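Local structure of mandelate racemase/muconate lactonizing enzyme family protein (Sorangium cellulosum, 3S5S) at residues A[16-21]-A[329-334]; A[32-37]-A[61-66]; A[51-56]-A[299-304]; A[136-141]-A[323-328]. The protein is of unknown function but belongs to the mandelate racemase/muconate lactonizing enzyme family of the enolase superfamily, pairing a capping domain with a beta/alpha barrel. One frame throughout, in Å; residues are numbered along the deposited sequence. Where two conformers were deposited one is given.

Interaction 1 of 4, residues A[16-21]-A[329-334]; sequences DIPLHE and FLAENP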
# COMPACT_ATOMS: atom_id res chain seq x y z
N ASP A 16 31.57 3.53 -1.33
CA ASP A 16 32.16 3.92 -2.60
C ASP A 16 32.57 2.67 -3.38
O ASP A 16 33.55 2.00 -3.03
CB ASP A 16 33.41 4.80 -2.38
CG ASP A 16 33.09 6.16 -1.76
OD1 ASP A 16 32.02 6.73 -2.06
OD2 ASP A 16 33.91 6.68 -0.95
N ILE A 17 31.83 2.40 -4.45
CA ILE A 17 32.15 1.28 -5.34
C ILE A 17 32.50 1.72 -6.77
O ILE A 17 31.72 2.44 -7.41
CB ILE A 17 31.00 0.31 -5.42
CG1 ILE A 17 30.41 0.08 -4.03
CG2 ILE A 17 31.49 -1.00 -6.04
CD1 ILE A 17 29.10 -0.68 -4.01
N PRO A 18 33.66 1.27 -7.27
CA PRO A 18 34.04 1.60 -8.62
C PRO A 18 33.06 1.06 -9.68
O PRO A 18 32.49 -0.03 -9.52
CB PRO A 18 35.41 0.92 -8.78
CG PRO A 18 35.85 0.57 -7.43
CD PRO A 18 34.62 0.35 -6.65
N LEU A 19 32.84 1.86 -10.72
CA LEU A 19 32.15 1.46 -11.94
C LEU A 19 33.26 1.05 -12.91
O LEU A 19 34.36 1.64 -12.86
CB LEU A 19 31.34 2.64 -12.49
CG LEU A 19 30.22 3.18 -11.56
CD1 LEU A 19 29.53 4.41 -12.10
CD2 LEU A 19 29.19 2.13 -11.28
N HIS A 20 33.02 0.03 -13.74
CA HIS A 20 34.05 -0.41 -14.72
C HIS A 20 34.42 0.79 -15.61
O HIS A 20 35.57 1.32 -15.62
CB HIS A 20 33.53 -1.53 -15.62
CG HIS A 20 33.08 -2.76 -14.90
ND1 HIS A 20 33.94 -3.79 -14.58
CD2 HIS A 20 31.86 -3.16 -14.50
CE1 HIS A 20 33.27 -4.76 -13.98
NE2 HIS A 20 32.00 -4.40 -13.92
N GLU A 21 33.40 1.20 -16.35
CA GLU A 21 33.35 2.42 -17.13
C GLU A 21 32.35 3.33 -16.36
O GLU A 21 31.48 2.81 -15.66
CB GLU A 21 32.86 2.07 -18.57
CG GLU A 21 31.37 1.58 -18.60
CD GLU A 21 31.12 0.35 -19.48
OE1 GLU A 21 30.99 0.53 -20.72
OE2 GLU A 21 31.00 -0.78 -18.91
N PHE A 329 27.39 -3.30 -13.44
CA PHE A 329 28.27 -2.16 -13.84
C PHE A 329 29.35 -1.80 -12.81
O PHE A 329 30.21 -0.90 -13.03
CB PHE A 329 27.41 -0.92 -14.11
CG PHE A 329 26.63 -1.02 -15.36
CD1 PHE A 329 25.40 -1.65 -15.38
CD2 PHE A 329 27.12 -0.50 -16.53
CE1 PHE A 329 24.68 -1.76 -16.56
CE2 PHE A 329 26.40 -0.61 -17.73
CZ PHE A 329 25.18 -1.24 -17.74
N LEU A 330 29.29 -2.49 -11.68
CA LEU A 330 30.18 -2.26 -10.55
C LEU A 330 31.35 -3.24 -10.57
O LEU A 330 31.16 -4.47 -10.70
CB LEU A 330 29.40 -2.40 -9.25
CG LEU A 330 28.19 -1.47 -9.10
CD1 LEU A 330 27.55 -1.70 -7.76
CD2 LEU A 330 28.56 0.00 -9.21
N ALA A 331 32.54 -2.68 -10.39
CA ALA A 331 33.79 -3.40 -10.45
C ALA A 331 34.02 -4.23 -9.22
O ALA A 331 34.96 -5.01 -9.17
CB ALA A 331 34.94 -2.41 -10.62
N GLU A 332 33.21 -4.04 -8.20
CA GLU A 332 33.31 -4.85 -6.99
C GLU A 332 31.94 -5.08 -6.43
O GLU A 332 31.00 -4.38 -6.77
CB GLU A 332 34.09 -4.13 -5.89
CG GLU A 332 35.54 -4.24 -6.02
CD GLU A 332 36.26 -2.96 -5.61
OE1 GLU A 332 35.73 -2.21 -4.74
OE2 GLU A 332 37.36 -2.72 -6.18
N ASN A 333 31.85 -6.04 -5.53
CA ASN A 333 30.64 -6.35 -4.80
C ASN A 333 31.08 -6.50 -3.36
O ASN A 333 31.62 -7.56 -2.98
CB ASN A 333 30.02 -7.67 -5.28
CG ASN A 333 28.78 -8.04 -4.48
OD1 ASN A 333 28.49 -7.42 -3.47
ND2 ASN A 333 28.04 -9.05 -4.92
N PRO A 334 30.90 -5.44 -2.56
CA PRO A 334 31.34 -5.54 -1.15
C PRO A 334 30.33 -6.26 -0.23
O PRO A 334 30.43 -6.13 0.99
CB PRO A 334 31.49 -4.08 -0.72
CG PRO A 334 30.51 -3.35 -1.55
CD PRO A 334 30.47 -4.08 -2.91

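Interaction 2 of 4, residues A[32-37]-A[61-66]; sequences RAANLL and ETQDGS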
# COMPACT_ATOMS: atom_id res chain seq x y z
N ARG A 32 32.09 6.44 -9.98
CA ARG A 32 32.23 5.75 -8.73
C ARG A 32 30.78 5.75 -8.35
O ARG A 32 30.08 6.72 -8.63
CB ARG A 32 32.93 6.66 -7.73
CG ARG A 32 33.89 6.03 -6.72
CD ARG A 32 33.92 6.85 -5.41
NE ARG A 32 33.84 8.30 -5.64
CZ ARG A 32 33.44 9.21 -4.74
NH1 ARG A 32 33.04 8.85 -3.52
NH2 ARG A 32 33.41 10.49 -5.09
N ALA A 33 30.29 4.68 -7.74
CA ALA A 33 29.04 4.79 -7.06
C ALA A 33 29.35 5.35 -5.67
O ALA A 33 29.92 4.65 -4.80
CB ALA A 33 28.37 3.44 -6.99
N ALA A 34 29.04 6.64 -5.47
CA ALA A 34 29.26 7.33 -4.20
C ALA A 34 27.99 7.20 -3.31
O ALA A 34 27.16 8.11 -3.17
CB ALA A 34 29.68 8.83 -4.44
N ASN A 35 27.86 6.03 -2.70
CA ASN A 35 26.69 5.68 -1.93
C ASN A 35 26.99 5.72 -0.41
O ASN A 35 28.06 6.18 0.02
CB ASN A 35 26.17 4.32 -2.40
CG ASN A 35 25.68 4.35 -3.85
OD1 ASN A 35 25.82 5.36 -4.56
ND2 ASN A 35 25.07 3.24 -4.29
N LEU A 36 26.00 5.32 0.40
CA LEU A 36 26.19 5.22 1.82
C LEU A 36 25.63 3.90 2.27
O LEU A 36 24.66 3.38 1.67
CB LEU A 36 25.45 6.31 2.58
CG LEU A 36 25.82 7.75 2.27
CD1 LEU A 36 24.81 8.69 2.93
CD2 LEU A 36 27.25 8.03 2.72
N LEU A 37 26.23 3.39 3.33
CA LEU A 37 25.70 2.22 4.00
C LEU A 37 25.20 2.67 5.38
O LEU A 37 25.96 3.30 6.17
CB LEU A 37 26.77 1.12 4.14
CG LEU A 37 26.37 -0.08 5.00
CD1 LEU A 37 25.35 -0.93 4.30
CD2 LEU A 37 27.59 -0.87 5.42
N GLU A 61 20.37 15.00 -5.43
CA GLU A 61 20.88 14.49 -4.15
C GLU A 61 22.35 14.04 -4.24
O GLU A 61 22.77 13.49 -5.23
CB GLU A 61 20.03 13.33 -3.66
CG GLU A 61 18.57 13.70 -3.34
CD GLU A 61 17.71 12.50 -2.81
OE1 GLU A 61 16.63 12.26 -3.39
OE2 GLU A 61 18.10 11.84 -1.80
N THR A 62 23.13 14.28 -3.20
CA THR A 62 24.55 13.92 -3.23
C THR A 62 24.90 12.96 -2.10
O THR A 62 24.06 12.72 -1.23
CB THR A 62 25.40 15.14 -3.09
OG1 THR A 62 25.29 15.60 -1.74
CG2 THR A 62 24.93 16.25 -4.12
N GLN A 63 26.09 12.36 -2.15
CA GLN A 63 26.56 11.49 -1.06
C GLN A 63 26.53 12.20 0.32
O GLN A 63 25.92 11.71 1.27
CB GLN A 63 27.97 10.97 -1.37
CG GLN A 63 28.49 9.85 -0.44
CD GLN A 63 29.88 9.34 -0.81
OE1 GLN A 63 30.77 10.11 -1.11
NE2 GLN A 63 30.07 8.04 -0.76
N ASP A 64 27.21 13.34 0.38
CA ASP A 64 27.32 14.22 1.53
C ASP A 64 26.00 14.92 1.97
O ASP A 64 25.79 15.12 3.18
CB ASP A 64 28.36 15.31 1.26
CG ASP A 64 29.79 14.81 1.29
OD1 ASP A 64 30.69 15.61 1.69
OD2 ASP A 64 30.06 13.65 0.92
N GLY A 65 25.17 15.34 1.01
CA GLY A 65 23.82 15.83 1.34
C GLY A 65 23.00 14.75 2.04
O GLY A 65 22.35 15.00 3.05
N SER A 66 23.08 13.52 1.52
CA SER A 66 22.34 12.41 2.09
C SER A 66 22.90 12.04 3.47
O SER A 66 22.13 11.86 4.43
CB SER A 66 22.33 11.21 1.15
OG SER A 66 21.94 11.62 -0.14

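Interaction 3 of 4, residues A[51-56]-A[299-304]; sequences EAAPLP and MVESVL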
# COMPACT_ATOMS: atom_id res chain seq x y z
N GLU A 51 20.91 1.10 1.97
CA GLU A 51 21.80 1.75 1.02
C GLU A 51 21.18 3.07 0.52
O GLU A 51 20.06 3.11 0.04
CB GLU A 51 22.07 0.80 -0.17
CG GLU A 51 22.72 1.49 -1.38
CD GLU A 51 23.22 0.53 -2.43
OE1 GLU A 51 22.90 -0.69 -2.34
OE2 GLU A 51 23.92 1.01 -3.36
N ALA A 52 21.93 4.16 0.65
CA ALA A 52 21.58 5.41 -0.03
C ALA A 52 22.41 5.50 -1.31
O ALA A 52 23.64 5.40 -1.29
CB ALA A 52 21.83 6.61 0.89
N ALA A 53 21.73 5.69 -2.42
CA ALA A 53 22.40 5.77 -3.71
C ALA A 53 21.92 7.05 -4.40
O ALA A 53 21.26 7.00 -5.45
CB ALA A 53 22.06 4.56 -4.56
N PRO A 54 22.23 8.21 -3.81
CA PRO A 54 21.76 9.42 -4.45
C PRO A 54 22.47 9.60 -5.77
O PRO A 54 23.62 9.18 -5.93
CB PRO A 54 22.20 10.52 -3.47
CG PRO A 54 23.45 9.95 -2.77
CD PRO A 54 23.06 8.47 -2.61
N LEU A 55 21.78 10.20 -6.72
CA LEU A 55 22.33 10.34 -8.05
C LEU A 55 22.11 11.78 -8.43
O LEU A 55 20.98 12.19 -8.77
CB LEU A 55 21.68 9.36 -9.02
CG LEU A 55 22.26 9.32 -10.46
CD1 LEU A 55 23.72 8.89 -10.50
CD2 LEU A 55 21.44 8.42 -11.34
N PRO A 56 23.17 12.59 -8.30
CA PRO A 56 23.08 14.02 -8.48
C PRO A 56 22.50 14.31 -9.86
O PRO A 56 21.63 15.16 -10.02
CB PRO A 56 24.54 14.48 -8.38
CG PRO A 56 25.23 13.46 -7.61
CD PRO A 56 24.50 12.17 -7.84
N MET A 299 18.41 3.78 -9.01
CA MET A 299 19.52 4.72 -9.19
C MET A 299 20.77 3.89 -9.57
O MET A 299 20.64 2.90 -10.27
CB MET A 299 19.68 5.52 -7.90
CG MET A 299 19.16 6.97 -7.93
SD MET A 299 17.65 7.39 -8.82
CE MET A 299 18.24 7.32 -10.49
N VAL A 300 21.98 4.27 -9.14
CA VAL A 300 23.20 3.44 -9.42
C VAL A 300 23.53 2.69 -8.14
O VAL A 300 24.23 3.20 -7.29
CB VAL A 300 24.39 4.28 -9.88
CG1 VAL A 300 25.63 3.42 -10.06
CG2 VAL A 300 24.05 5.02 -11.17
N GLU A 301 22.98 1.49 -8.00
CA GLU A 301 22.84 0.78 -6.73
C GLU A 301 23.67 -0.52 -6.68
O GLU A 301 23.80 -1.21 -7.69
CB GLU A 301 21.34 0.47 -6.49
CG GLU A 301 20.45 1.74 -6.46
CD GLU A 301 18.94 1.49 -6.47
OE1 GLU A 301 18.48 0.32 -6.53
OE2 GLU A 301 18.18 2.47 -6.45
N SER A 302 24.20 -0.87 -5.51
CA SER A 302 24.81 -2.18 -5.34
C SER A 302 23.72 -3.26 -5.25
O SER A 302 22.51 -2.98 -5.43
CB SER A 302 25.63 -2.22 -4.05
OG SER A 302 24.80 -2.34 -2.87
N VAL A 303 24.18 -4.47 -4.96
CA VAL A 303 23.39 -5.66 -4.66
C VAL A 303 22.35 -5.42 -3.55
O VAL A 303 21.24 -5.96 -3.55
CB VAL A 303 24.42 -6.81 -4.31
CG1 VAL A 303 24.06 -7.64 -3.08
CG2 VAL A 303 24.76 -7.64 -5.54
N LEU A 304 22.71 -4.59 -2.59
CA LEU A 304 21.84 -4.30 -1.47
C LEU A 304 20.52 -3.62 -1.86
O LEU A 304 19.44 -4.19 -1.67
CB LEU A 304 22.61 -3.51 -0.40
CG LEU A 304 21.83 -2.96 0.80
CD1 LEU A 304 20.82 -3.89 1.25
CD2 LEU A 304 22.73 -2.60 2.01
O HOH W 1 22.53 6.51 -7.58

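Interaction 4 of 4, residues A[136-141]-A[323-328]; sequences TDITIT and DLDTPL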
# COMPACT_ATOMS: atom_id res chain seq x y z
N THR A 136 15.57 -9.20 -15.88
CA THR A 136 16.01 -7.79 -16.04
C THR A 136 16.40 -7.41 -17.46
O THR A 136 16.93 -8.22 -18.19
CB THR A 136 17.14 -7.38 -14.99
OG1 THR A 136 17.35 -5.96 -15.02
CG2 THR A 136 18.44 -8.18 -15.17
N ASP A 137 16.11 -6.18 -17.86
CA ASP A 137 16.76 -5.61 -19.03
C ASP A 137 18.21 -5.24 -18.67
O ASP A 137 18.61 -5.39 -17.51
CB ASP A 137 15.99 -4.38 -19.58
CG ASP A 137 16.05 -3.17 -18.66
OD1 ASP A 137 17.06 -2.93 -17.97
OD2 ASP A 137 15.08 -2.41 -18.64
N ILE A 138 18.98 -4.79 -19.64
CA ILE A 138 20.31 -4.28 -19.40
C ILE A 138 20.48 -3.07 -20.27
O ILE A 138 19.84 -2.91 -21.31
CB ILE A 138 21.44 -5.31 -19.70
CG1 ILE A 138 22.80 -4.84 -19.11
CG2 ILE A 138 21.51 -5.64 -21.22
CD1 ILE A 138 24.04 -5.74 -19.49
N THR A 139 21.36 -2.19 -19.83
CA THR A 139 21.33 -0.87 -20.36
C THR A 139 22.54 -0.59 -21.22
O THR A 139 23.64 -0.99 -20.91
CB THR A 139 21.00 0.17 -19.23
OG1 THR A 139 21.45 1.47 -19.63
CG2 THR A 139 21.64 -0.19 -17.97
N ILE A 140 22.29 0.03 -22.35
CA ILE A 140 23.35 0.44 -23.25
C ILE A 140 23.52 1.94 -23.12
O ILE A 140 22.70 2.75 -23.61
CB ILE A 140 23.07 0.01 -24.66
CG1 ILE A 140 23.10 -1.52 -24.70
CG2 ILE A 140 24.13 0.59 -25.59
CD1 ILE A 140 22.55 -2.13 -25.96
N THR A 141 24.59 2.29 -22.41
CA THR A 141 24.81 3.64 -21.92
C THR A 141 25.60 4.47 -22.93
O THR A 141 26.27 3.89 -23.79
CB THR A 141 25.51 3.61 -20.55
OG1 THR A 141 25.44 4.91 -19.97
CG2 THR A 141 26.98 3.15 -20.64
N ASP A 323 14.13 -3.24 -14.53
CA ASP A 323 15.36 -2.58 -14.95
C ASP A 323 16.30 -2.49 -13.75
O ASP A 323 16.48 -1.39 -13.17
CB ASP A 323 15.02 -1.17 -15.45
CG ASP A 323 16.26 -0.35 -15.81
OD1 ASP A 323 17.28 -0.90 -16.30
OD2 ASP A 323 16.22 0.85 -15.61
N LEU A 324 16.87 -3.64 -13.36
CA LEU A 324 17.65 -3.82 -12.13
C LEU A 324 19.06 -4.33 -12.40
O LEU A 324 19.45 -5.41 -11.94
CB LEU A 324 16.93 -4.79 -11.19
CG LEU A 324 15.56 -4.30 -10.73
CD1 LEU A 324 14.86 -5.37 -9.85
CD2 LEU A 324 15.63 -2.87 -10.03
N ASP A 325 19.83 -3.56 -13.14
CA ASP A 325 21.01 -4.11 -13.81
C ASP A 325 22.35 -3.43 -13.42
O ASP A 325 23.37 -3.71 -14.03
CB ASP A 325 20.82 -3.93 -15.31
CG ASP A 325 20.84 -2.46 -15.70
OD1 ASP A 325 20.57 -1.62 -14.83
OD2 ASP A 325 21.14 -2.12 -16.86
N THR A 326 22.30 -2.54 -12.43
CA THR A 326 23.44 -1.75 -11.98
C THR A 326 24.58 -2.60 -11.34
O THR A 326 25.76 -2.29 -11.57
CB THR A 326 23.02 -0.49 -11.11
OG1 THR A 326 22.40 -0.89 -9.88
CG2 THR A 326 22.01 0.43 -11.87
N PRO A 327 24.25 -3.70 -10.62
CA PRO A 327 25.36 -4.53 -10.11
C PRO A 327 26.25 -5.07 -11.23
O PRO A 327 27.44 -5.34 -10.99
CB PRO A 327 24.64 -5.66 -9.37
CG PRO A 327 23.40 -5.02 -8.90
CD PRO A 327 22.97 -4.17 -10.07
N LEU A 328 25.69 -5.20 -12.43
CA LEU A 328 26.51 -5.56 -13.58
C LEU A 328 27.55 -4.53 -13.93
O LEU A 328 28.51 -4.86 -14.63
CB LEU A 328 25.68 -5.93 -14.82
CG LEU A 328 24.55 -6.99 -14.65
CD1 LEU A 328 23.76 -7.21 -15.95
CD2 LEU A 328 25.09 -8.27 -14.14

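Interaction 1 of 4, residues A[16-21]-A[329-334]
Leu-19 and Leu-330 form an isolated antiparallel beta bridge, with CA atoms 4.4 Å apart. They are a non-hydrogen-bonded pair, and the bonds lie on both sides of them. Ala-331 N donates to Pro-18 O at 2.8 Å, from above the carbonyl plane. His-20 N donates to Phe-329 O at 3.0 Å. The bridge joins strand 7-25 of the N-terminal capping domain to the loop after strand 319-322 of the barrel domain.

Side chains extend the contact along the chain. The CD1 end of Ile-17 meets the Pro-334 ring at CD, 3.8 Å away. Its other branch, CG2, lies anti to the backbone N (chi1 of CG1 is -43°). That places CG2 near Leu-330 CB and Glu-332 O. Pro-18 CB meets Ala-331 CB at 3.8 Å. The Glu-332 chain bends at chi2 and brings OE1 to 3.4 Å from Pro-18 CD.

Further out, Ile-17 is held by backbone bonds to Ala-33 of strand 28-42, and Asp-16 OD1 is paired with Arg-32 and Gln-63. Phe-329 meets the ring of Phe-23, the planes at about 60°. Back at the bridge, the His-20 ring lies against Ala-331. Ala-331 CA sits over one of its faces, 4.1 Å from the ring centroid and displaced toward the rim, in a CH-pi contact.

Interaction 2 of 4, residues A[32-37]-A[61-66]
Gln-63 reaches from the first turn of helix 63-72 across to strand 28-42, lying over Ala-34. Its CG is anti to the backbone N (chi1 -169°) and the chain stays extended beyond it. This carries the amide to the strand backbone. NE2 donates to Asn-35 O at 2.8 Å, an almost straight bond with the acceptor in the amide plane. NE2 also bonds Asp-16 OD1 of the neighbouring strand 7-25, so two acceptors fix the rotation of the amide. The Gln-63 CD carbon rests 3.7 Å from Ala-34 CB.

Arg-32 crosses Gln-63 at about a right angle, and the guanidinium and amide planes are 55° apart. NH1 comes to 3.5 Å from OE1, edge on. The main partner of Arg-32 NH1 is Asp-16 OD1, in a salt bridge. Ala-34 CB lies over one face of the guanidinium, toward its rim. Both Gln-63 and Arg-32 therefore converge on one carboxylate oxygen.

Leu-36 approaches obliquely from further along the strand. CD2 meets Gln-63 CG at 3.9 Å, while CD1 packs near Ser-66 CB.

The helix start is itself well braced. Ser-66 OG donates to Thr-62 O at 2.6 Å, and Gly-65 N donates to Thr-62 OG1 at 2.8 Å. The result is a threonine N-cap, with the helix lying against the antiparallel sheet of the capping domain.

Interaction 3 of 4, residues A[51-56]-A[299-304]
Glu-51 and Ser-302 are joined by two hydrogen bonds where the capping-domain sheet meets the barrel. Ser-302 is the N-cap of helix 303-316, which follows barrel strand 293-296. Ser-302 N donates to Glu-51 OE2 at 2.9 Å, straight (173°) and on the syn lone pair. Ser-302 OG donates to OE1 at 2.6 Å, from above the carboxylate plane. The same hydroxyl accepts from Leu-304 N, as expected of a cap.

The buried carboxylate has further partners. Asn-35 ND2 also bonds OE2, and Ala-305 N also bonds OE1. Each oxygen is thus held by two donors, which should fix the rotation of the carboxylate. Three of the donors come from the helix start, whose dipole would probably stabilise a negative charge. The extended Glu-51 chain, with CG anti to the backbone N (chi1 166°), carries the carboxylate from the strand to the helix start. Leu-304 CB and CG pack alongside it.

Glu-301 has a different role. Its OE2 turns back and accepts from Met-299 N at 2.9 Å, while its CG touches Ala-53 CB. Val-300 O is satisfied by Asn-35 ND2.

Beyond the polar part, Leu-55 packs against the loop. CD1 meets Val-300 CG2 at 3.9 Å. The contact with Met-299 is less certain, since that residue has two conformers. A water bridges the backbones here. It donates to Ala-53 O and accepts from Val-300 N, at 2.8 Å from that nitrogen.

Interaction 4 of 4, residues A[136-141]-A[323-328]
Thr-136 OG1 is gripped from two sides. It accepts from Leu-324 N at 2.9 Å and donates to Asp-137 O at 2.8 Å. The second bond lies in the carbonyl plane, on a lone pair. OG1 is anti to the backbone N (chi1 -169°), which points it at the start of the loop after barrel strand 319-322. One hydroxyl thus ties the first barrel strand, 133-140, to the loop that follows the last. This is the seam where the (beta/alpha)7beta barrel closes. Asp-137 adds backbone bonds to Val-322 there.

Three acids gather beside this hydroxyl. Asp-137 and Asp-323 cross obliquely with their carboxylate planes 52° apart, and their OD1 atoms are 2.6 Å from each other. Asp-323 OD2 turns to Lys-164 NZ of strand 162-166 in a salt bridge. Asp-325 has its CG tucked between the backbone N and carbonyl carbon (chi1 66°). Its CB lies 3.4 Å from Asp-137 O, and its carboxylate points to Thr-139. The fit there is too tight in the model, and the exact place of the carboxylate is doubtful.

On another side the contact is apolar. Ile-138 and Leu-328 cross at about a right angle, CD1 to CD1 3.8 Å, with Phe-160 against both.

The chemistry implies a polar, mostly buried seam. Asp-137 lies close to one oxygen of Asp-323 and Lys-164 pairs with the other, which probably limits how that carboxylate can turn.

The four contacts run from the capping domain to the barrel. Interactions 2 and 3 lie closest, their centres about 8 Å apart, and share the Asn-35 ND2 to Glu-51 OE2 bond of 2.7 Å. Interactions 1 and 2 meet where Asp-16 OD1 takes Gln-63 NE2 at 2.7 Å. Interactions 1 and 3 touch where Ile-17 CD1 packs on Ser-302 CB, 3.8 Å away. Interaction 3 joins interaction 4 through Thr-326 OG1 and Glu-301 O, 2.6 Å apart. Interactions 1 and 4 use consecutive parts of one loop, and Phe-329 CZ packs on Thr-139 O. Interactions 2 and 4 do not touch. Interaction 4 sits at the C-terminal ends of barrel strands, where enolase-superfamily active sites generally lie.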